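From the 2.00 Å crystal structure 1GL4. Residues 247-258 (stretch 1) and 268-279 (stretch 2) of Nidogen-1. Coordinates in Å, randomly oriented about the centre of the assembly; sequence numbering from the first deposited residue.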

ATOM      1  N   SER A 247     -19.258  11.882  -7.298  1.00 17.21           N
ATOM      2  CA  SER A 247     -18.599  12.126  -8.574  1.00 17.40           C
ATOM      3  C   SER A 247     -17.110  12.413  -8.378  1.00 16.38           C
ATOM      4  O   SER A 247     -16.307  12.194  -9.285  1.00 15.24           O
ATOM      5  CB  SER A 247     -19.282  13.285  -9.313  1.00 18.99           C
ATOM      6  OG  SER A 247     -19.496  14.392  -8.456  1.00 23.07           O
ATOM      7  N   THR A 248     -16.749  12.892  -7.191  1.00 14.40           N
ATOM      8  CA  THR A 248     -15.356  13.195  -6.872  1.00 13.38           C
ATOM      9  C   THR A 248     -15.053  12.904  -5.401  1.00 14.10           C
ATOM     10  O   THR A 248     -15.808  13.308  -4.516  1.00 14.63           O
ATOM     11  CB  THR A 248     -15.022  14.679  -7.132  1.00 14.60           C
ATOM     12  OG1 THR A 248     -15.338  15.014  -8.488  1.00 13.90           O
ATOM     13  CG2 THR A 248     -13.535  14.938  -6.888  1.00 15.49           C
ATOM     14  N   GLN A 249     -13.954  12.194  -5.147  1.00 12.87           N
ATOM     15  CA  GLN A 249     -13.531  11.884  -3.781  1.00 13.41           C
ATOM     16  C   GLN A 249     -12.069  12.303  -3.628  1.00 12.78           C
ATOM     17  O   GLN A 249     -11.295  12.239  -4.579  1.00 12.09           O
ATOM     18  CB  GLN A 249     -13.687  10.384  -3.486  1.00 15.25           C
ATOM     19  CG  GLN A 249     -15.134   9.878  -3.584  1.00 15.97           C
ATOM     20  CD  GLN A 249     -15.278   8.407  -3.233  1.00 19.94           C
ATOM     21  OE1 GLN A 249     -16.360   7.829  -3.362  1.00 23.77           O
ATOM     22  NE2 GLN A 249     -14.192   7.796  -2.786  1.00 19.52           N
ATOM     23  N   GLN A 250     -11.689  12.735  -2.431  1.00 12.40           N
ATOM     24  CA  GLN A 250     -10.317  13.173  -2.205  1.00 14.74           C
ATOM     25  C   GLN A 250      -9.504  12.219  -1.345  1.00 13.43           C
ATOM     26  O   GLN A 250      -9.920  11.850  -0.246  1.00 13.74           O
ATOM     27  CB  GLN A 250     -10.309  14.567  -1.570  1.00 14.28           C
ATOM     28  CG  GLN A 250      -8.929  15.058  -1.159  1.00 16.70           C
ATOM     29  CD  GLN A 250      -8.970  16.433  -0.514  1.00 19.13           C
ATOM     30  OE1 GLN A 250      -8.306  16.677   0.491  1.00 20.47           O
ATOM     31  NE2 GLN A 250      -9.747  17.335  -1.095  1.00 18.77           N
ATOM     32  N   LEU A 251      -8.345  11.817  -1.860  1.00 13.97           N
ATOM     33  CA  LEU A 251      -7.454  10.926  -1.126  1.00 13.10           C
ATOM     34  C   LEU A 251      -6.359  11.782  -0.493  1.00 13.26           C
ATOM     35  O   LEU A 251      -5.656  12.521  -1.192  1.00 10.67           O
ATOM     36  CB  LEU A 251      -6.812   9.893  -2.062  1.00 12.83           C
ATOM     37  CG  LEU A 251      -5.933   8.822  -1.394  1.00 13.32           C
ATOM     38  CD1 LEU A 251      -6.829   7.785  -0.727  1.00 12.25           C
ATOM     39  CD2 LEU A 251      -5.034   8.133  -2.435  1.00 11.85           C
ATOM     40  N   SER A 252      -6.231  11.695   0.829  1.00 13.63           N
ATOM     41  CA  SER A 252      -5.208  12.441   1.560  1.00 13.81           C
ATOM     42  C   SER A 252      -4.096  11.458   1.939  1.00 14.89           C
ATOM     43  O   SER A 252      -4.345  10.449   2.609  1.00 13.15           O
ATOM     44  CB  SER A 252      -5.817  13.083   2.812  1.00 15.48           C
ATOM     45  OG  SER A 252      -6.814  14.033   2.447  1.00 14.99           O
ATOM     46  N   VAL A 253      -2.876  11.757   1.497  1.00 11.90           N
ATOM     47  CA  VAL A 253      -1.725  10.889   1.738  1.00 12.93           C
ATOM     48  C   VAL A 253      -0.641  11.548   2.579  1.00 13.38           C
ATOM     49  O   VAL A 253      -0.328  12.723   2.384  1.00 12.28           O
ATOM     50  CB  VAL A 253      -1.086  10.459   0.399  1.00 12.30           C
ATOM     51  CG1 VAL A 253       0.055   9.480   0.650  1.00 12.59           C
ATOM     52  CG2 VAL A 253      -2.144   9.838  -0.510  1.00 12.79           C
ATOM     53  N   ASP A 254      -0.060  10.784   3.501  1.00 15.57           N
ATOM     54  CA  ASP A 254       1.008  11.299   4.352  1.00 17.22           C
ATOM     55  C   ASP A 254       1.902  10.181   4.888  1.00 15.40           C
ATOM     56  O   ASP A 254       1.652   9.005   4.641  1.00 16.15           O
ATOM     57  CB  ASP A 254       0.424  12.094   5.524  1.00 21.21           C
ATOM     58  CG  ASP A 254      -0.001  11.206   6.678  1.00 23.86           C
ATOM     59  OD1 ASP A 254      -0.887  10.346   6.492  1.00 26.23           O
ATOM     60  OD2 ASP A 254       0.563  11.367   7.777  1.00 30.02           O
ATOM     61  N   SER A 255       2.954  10.565   5.609  1.00 15.30           N
ATOM     62  CA  SER A 255       3.896   9.615   6.195  1.00 15.85           C
ATOM     63  C   SER A 255       4.459   8.660   5.147  1.00 15.36           C
ATOM     64  O   SER A 255       4.536   7.444   5.370  1.00 14.43           O
ATOM     65  CB  SER A 255       3.210   8.817   7.306  1.00 18.26           C
ATOM     66  OG  SER A 255       2.583   9.685   8.239  1.00 23.34           O
ATOM     67  N   VAL A 256       4.851   9.216   4.004  1.00 13.51           N
ATOM     68  CA  VAL A 256       5.396   8.420   2.911  1.00 13.46           C
ATOM     69  C   VAL A 256       6.872   8.089   3.121  1.00 15.25           C
ATOM     70  O   VAL A 256       7.670   8.966   3.456  1.00 13.47           O
ATOM     71  CB  VAL A 256       5.252   9.156   1.562  1.00 14.89           C
ATOM     72  CG1 VAL A 256       5.774   8.283   0.427  1.00 14.79           C
ATOM     73  CG2 VAL A 256       3.800   9.523   1.322  1.00 14.89           C
ATOM     74  N   PHE A 257       7.220   6.817   2.925  1.00 13.46           N
ATOM     75  CA  PHE A 257       8.600   6.342   3.066  1.00 13.99           C
ATOM     76  C   PHE A 257       8.931   5.417   1.902  1.00 12.11           C
ATOM     77  O   PHE A 257       8.124   4.559   1.542  1.00 10.36           O
ATOM     78  CB  PHE A 257       8.800   5.529   4.350  1.00 15.64           C
ATOM     79  CG  PHE A 257       8.762   6.336   5.612  1.00 19.59           C
ATOM     80  CD1 PHE A 257       7.551   6.698   6.190  1.00 20.44           C
ATOM     81  CD2 PHE A 257       9.945   6.700   6.248  1.00 21.00           C
ATOM     82  CE1 PHE A 257       7.515   7.408   7.390  1.00 20.66           C
ATOM     83  CE2 PHE A 257       9.922   7.413   7.451  1.00 23.70           C
ATOM     84  CZ  PHE A 257       8.704   7.767   8.022  1.00 22.14           C
ATOM     85  N   VAL A 258      10.113   5.587   1.318  1.00 11.71           N
ATOM     86  CA  VAL A 258      10.538   4.723   0.219  1.00  9.24           C
ATOM     87  C   VAL A 258      11.971   4.299   0.524  1.00 10.45           C
ATOM     88  O   VAL A 258      12.753   5.083   1.064  1.00  8.68           O
ATOM     89  CB  VAL A 258      10.465   5.443  -1.161  1.00  8.08           C
ATOM     90  CG1 VAL A 258       9.052   5.935  -1.415  1.00  5.15           C
ATOM     91  CG2 VAL A 258      11.455   6.605  -1.215  1.00  7.97           C
ATOM     92  N   ARG A 268      11.061  -1.109  -0.910  1.00 13.00           N
ATOM     93  CA  ARG A 268       9.981  -0.925   0.062  1.00 13.23           C
ATOM     94  C   ARG A 268       9.255   0.421  -0.058  1.00 14.57           C
ATOM     95  O   ARG A 268       9.886   1.471  -0.230  1.00 12.35           O
ATOM     96  CB  ARG A 268      10.535  -1.079   1.488  1.00 14.77           C
ATOM     97  CG  ARG A 268      11.155  -2.451   1.792  1.00 13.27           C
ATOM     98  CD  ARG A 268      11.757  -2.495   3.198  1.00 19.16           C
ATOM     99  NE  ARG A 268      12.275  -3.817   3.556  1.00 19.79           N
ATOM    100  CZ  ARG A 268      11.513  -4.888   3.776  1.00 22.81           C
ATOM    101  NH1 ARG A 268      10.193  -4.798   3.677  1.00 20.80           N
ATOM    102  NH2 ARG A 268      12.067  -6.052   4.095  1.00 23.86           N
ATOM    103  N   TYR A 269       7.925   0.376   0.029  1.00 12.44           N
ATOM    104  CA  TYR A 269       7.082   1.571  -0.048  1.00 14.15           C
ATOM    105  C   TYR A 269       6.074   1.541   1.106  1.00 14.65           C
ATOM    106  O   TYR A 269       5.465   0.503   1.367  1.00 15.57           O
ATOM    107  CB  TYR A 269       6.280   1.595  -1.359  1.00 11.59           C
ATOM    108  CG  TYR A 269       7.078   1.632  -2.643  1.00 13.07           C
ATOM    109  CD1 TYR A 269       6.767   0.764  -3.691  1.00 13.84           C
ATOM    110  CD2 TYR A 269       8.079   2.585  -2.854  1.00 12.21           C
ATOM    111  CE1 TYR A 269       7.419   0.842  -4.920  1.00 13.41           C
ATOM    112  CE2 TYR A 269       8.740   2.674  -4.088  1.00 11.08           C
ATOM    113  CZ  TYR A 269       8.400   1.803  -5.113  1.00 12.78           C
ATOM    114  OH  TYR A 269       9.009   1.891  -6.343  1.00 13.53           O
ATOM    115  N   ALA A 270       5.892   2.667   1.793  1.00 12.11           N
ATOM    116  CA  ALA A 270       4.921   2.729   2.882  1.00 13.05           C
ATOM    117  C   ALA A 270       4.231   4.088   2.896  1.00 12.41           C
ATOM    118  O   ALA A 270       4.875   5.117   2.698  1.00 12.20           O
ATOM    119  CB  ALA A 270       5.608   2.477   4.225  1.00 12.59           C
ATOM    120  N   LEU A 271       2.916   4.086   3.099  1.00 13.16           N
ATOM    121  CA  LEU A 271       2.154   5.326   3.161  1.00 14.48           C
ATOM    122  C   LEU A 271       0.812   5.218   3.895  1.00 15.06           C
ATOM    123  O   LEU A 271       0.211   4.137   3.984  1.00 13.63           O
ATOM    124  CB  LEU A 271       1.944   5.915   1.754  1.00 17.32           C
ATOM    125  CG  LEU A 271       1.671   5.098   0.489  1.00 20.56           C
ATOM    126  CD1 LEU A 271       1.460   6.066  -0.684  1.00 20.37           C
ATOM    127  CD2 LEU A 271       2.834   4.184   0.176  1.00 20.85           C
ATOM    128  N   SER A 272       0.361   6.350   4.427  1.00 12.90           N
ATOM    129  CA  SER A 272      -0.899   6.426   5.166  1.00 14.39           C
ATOM    130  C   SER A 272      -1.968   7.109   4.316  1.00 14.63           C
ATOM    131  O   SER A 272      -1.693   8.113   3.656  1.00 14.32           O
ATOM    132  CB  SER A 272      -0.674   7.175   6.475  1.00 14.07           C
ATOM    133  OG  SER A 272       0.219   6.439   7.299  1.00 14.43           O
ATOM    134  N   ASN A 273      -3.188   6.578   4.357  1.00 14.55           N
ATOM    135  CA  ASN A 273      -4.278   7.085   3.523  1.00 16.04           C
ATOM    136  C   ASN A 273      -5.644   7.269   4.187  1.00 15.35           C
ATOM    137  O   ASN A 273      -6.059   6.451   5.012  1.00 13.17           O
ATOM    138  CB  ASN A 273      -4.472   6.130   2.339  1.00 16.84           C
ATOM    139  CG  ASN A 273      -3.195   5.878   1.577  1.00 21.38           C
ATOM    140  OD1 ASN A 273      -2.976   6.453   0.516  1.00 21.12           O
ATOM    141  ND2 ASN A 273      -2.333   5.019   2.126  1.00 23.71           N
ATOM    142  N   SER A 274      -6.333   8.341   3.788  1.00 14.51           N
ATOM    143  CA  SER A 274      -7.689   8.667   4.244  1.00 15.49           C
ATOM    144  C   SER A 274      -8.485   9.086   3.008  1.00 14.20           C
ATOM    145  O   SER A 274      -7.959   9.793   2.146  1.00 13.43           O
ATOM    146  CB  SER A 274      -7.683   9.825   5.246  1.00 17.28           C
ATOM    147  OG  SER A 274      -7.283   9.385   6.534  1.00 24.99           O
ATOM    148  N   ILE A 275      -9.739   8.657   2.911  1.00 13.99           N
ATOM    149  CA  ILE A 275     -10.568   9.018   1.760  1.00 15.40           C
ATOM    150  C   ILE A 275     -11.824   9.759   2.237  1.00 16.02           C
ATOM    151  O   ILE A 275     -12.498   9.323   3.176  1.00 17.50           O
ATOM    152  CB  ILE A 275     -10.964   7.752   0.933  1.00 15.23           C
ATOM    153  CG1 ILE A 275     -11.593   8.163  -0.398  1.00 15.97           C
ATOM    154  CG2 ILE A 275     -11.936   6.886   1.708  1.00 14.85           C
ATOM    155  CD1 ILE A 275     -10.608   8.693  -1.408  1.00 17.00           C
ATOM    156  N   GLY A 276     -12.124  10.888   1.601  1.00 16.31           N
ATOM    157  CA  GLY A 276     -13.285  11.668   1.992  1.00 16.34           C
ATOM    158  C   GLY A 276     -13.655  12.780   1.025  1.00 16.43           C
ATOM    159  O   GLY A 276     -13.249  12.759  -0.137  1.00 14.71           O
ATOM    160  N   PRO A 277     -14.428  13.778   1.482  1.00 17.83           N
ATOM    161  CA  PRO A 277     -14.857  14.903   0.646  1.00 18.69           C
ATOM    162  C   PRO A 277     -13.734  15.867   0.246  1.00 20.12           C
ATOM    163  O   PRO A 277     -12.705  15.950   0.913  1.00 19.21           O
ATOM    164  CB  PRO A 277     -15.917  15.578   1.512  1.00 19.65           C
ATOM    165  CG  PRO A 277     -15.374  15.376   2.893  1.00 18.96           C
ATOM    166  CD  PRO A 277     -14.947  13.921   2.857  1.00 18.17           C
ATOM    167  N   VAL A 278     -13.946  16.591  -0.850  1.00 21.90           N
ATOM    168  CA  VAL A 278     -12.975  17.565  -1.331  1.00 25.76           C
ATOM    169  C   VAL A 278     -12.955  18.757  -0.374  1.00 29.25           C
ATOM    170  O   VAL A 278     -13.985  19.385  -0.139  1.00 29.63           O
ATOM    171  CB  VAL A 278     -13.346  18.077  -2.744  1.00 24.64           C
ATOM    172  CG1 VAL A 278     -12.336  19.116  -3.209  1.00 25.63           C
ATOM    173  CG2 VAL A 278     -13.401  16.914  -3.723  1.00 25.45           C
ATOM    174  N   ARG A 279     -11.784  19.059   0.178  1.00 33.38           N
ATOM    175  CA  ARG A 279     -11.636  20.181   1.102  1.00 37.68           C
ATOM    176  C   ARG A 279     -10.636  21.186   0.546  1.00 39.23           C
ATOM    177  O   ARG A 279     -11.058  22.307   0.189  1.00 40.77           O
ATOM    178  CB  ARG A 279     -11.151  19.689   2.469  1.00 39.91           C
ATOM    179  CG  ARG A 279     -12.071  18.679   3.146  1.00 43.42           C
ATOM    180  CD  ARG A 279     -11.506  18.238   4.494  1.00 46.23           C
ATOM    181  NE  ARG A 279     -12.297  17.176   5.121  1.00 48.31           N
ATOM    182  CZ  ARG A 279     -13.544  17.321   5.563  1.00 49.07           C
ATOM    183  NH1 ARG A 279     -14.164  18.489   5.451  1.00 48.46           N
ATOM    184  NH2 ARG A 279     -14.174  16.294   6.121  1.00 49.10           N
ATOM    185  OXT ARG A 279      -9.439  20.835   0.468  1.00 41.28           O
TER

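Neighbouring antiparallel strands can absorb an extra residue without losing their pairing, and these two segments of Nidogen-1 illustrate how. Strands 248-258 and 268-276 run at 177° to one another, with axes approaching to 4.8 Å, and are joined by four pairs of reciprocal backbone hydrogen bonds. In the first, Gln-250 N donates to Gly-276 O (2.8 Å) and Gly-276 N to Gln-250 O (3.0 Å). Two residues along, Ser-252 N meets Ser-274 O at 2.9 Å while Ser-274 N returns to Ser-252 O at 3.1 Å. Asp-254 and Ser-272 repeat the pattern, with Asp-254 N to Ser-272 O at 3.1 Å and Ser-272 N to Asp-254 O at 3.0 Å.

The alternation then breaks. The next reciprocal pair is Phe-257 with Ala-270, its bonds from Phe-257 N to Ala-270 O and from Ala-270 N to Phe-257 O both 2.9 Å long. Two residues of the first strand, Ser-255 and Val-256, thus lie between these pairs, against one of the second, Leu-271: a beta bulge. Ser-255, at phi/psi 54/45, departs sharply from the extended conformation, yet regular pairing resumes at once beyond Val-256. Between the conventional bonds, CA-H...O contacts help fill the ladder; Val-256 CA lies 3.4 Å from Ala-270 O and Val-258 CA 3.3 Å from Arg-268 O.

The side chains follow this register. Leu-251, Val-253, Asn-273 and Ile-275 share one face, where the chain ends of Leu-251 and Ile-275 close the gap between their strands, CD1 of Leu-251 to CD1 of Ile-275 at 3.9 Å. Packing continues diagonally from Val-253 CG1 to Leu-271 CD1, also 3.9 Å, and at the bulge Val-256 CG2 stands 4.1 Å from Leu-271 CB. Further along the same face, Val-258 CG1 approaches Tyr-269 CD2 at 3.8 Å, near the plane of the ring and therefore at its edge. Asn-273 adds a polar group to this apolar row: its OD1 is 3.6 Å from Val-253 CG2, while its ND2 is hydrogen-bonded elsewhere in the structure.

The opposite face, carrying Ser-252, Asp-254, Ser-272 and Ser-274, is more polar. Asp-254 OD1 comes within 3.2 Å of Ser-272 CB, and Asp-254 OD2 accepts a hydrogen bond from Ser-255 OG at 2.7 Å, linking the bulge residue to its predecessor. Phe-257 and Ala-270 also lie on this face, but the phenyl ring leads away from the second strand, leaving Phe-257 CB and Ala-270 CB as the nearest side-chain atoms, 4.4 Å apart.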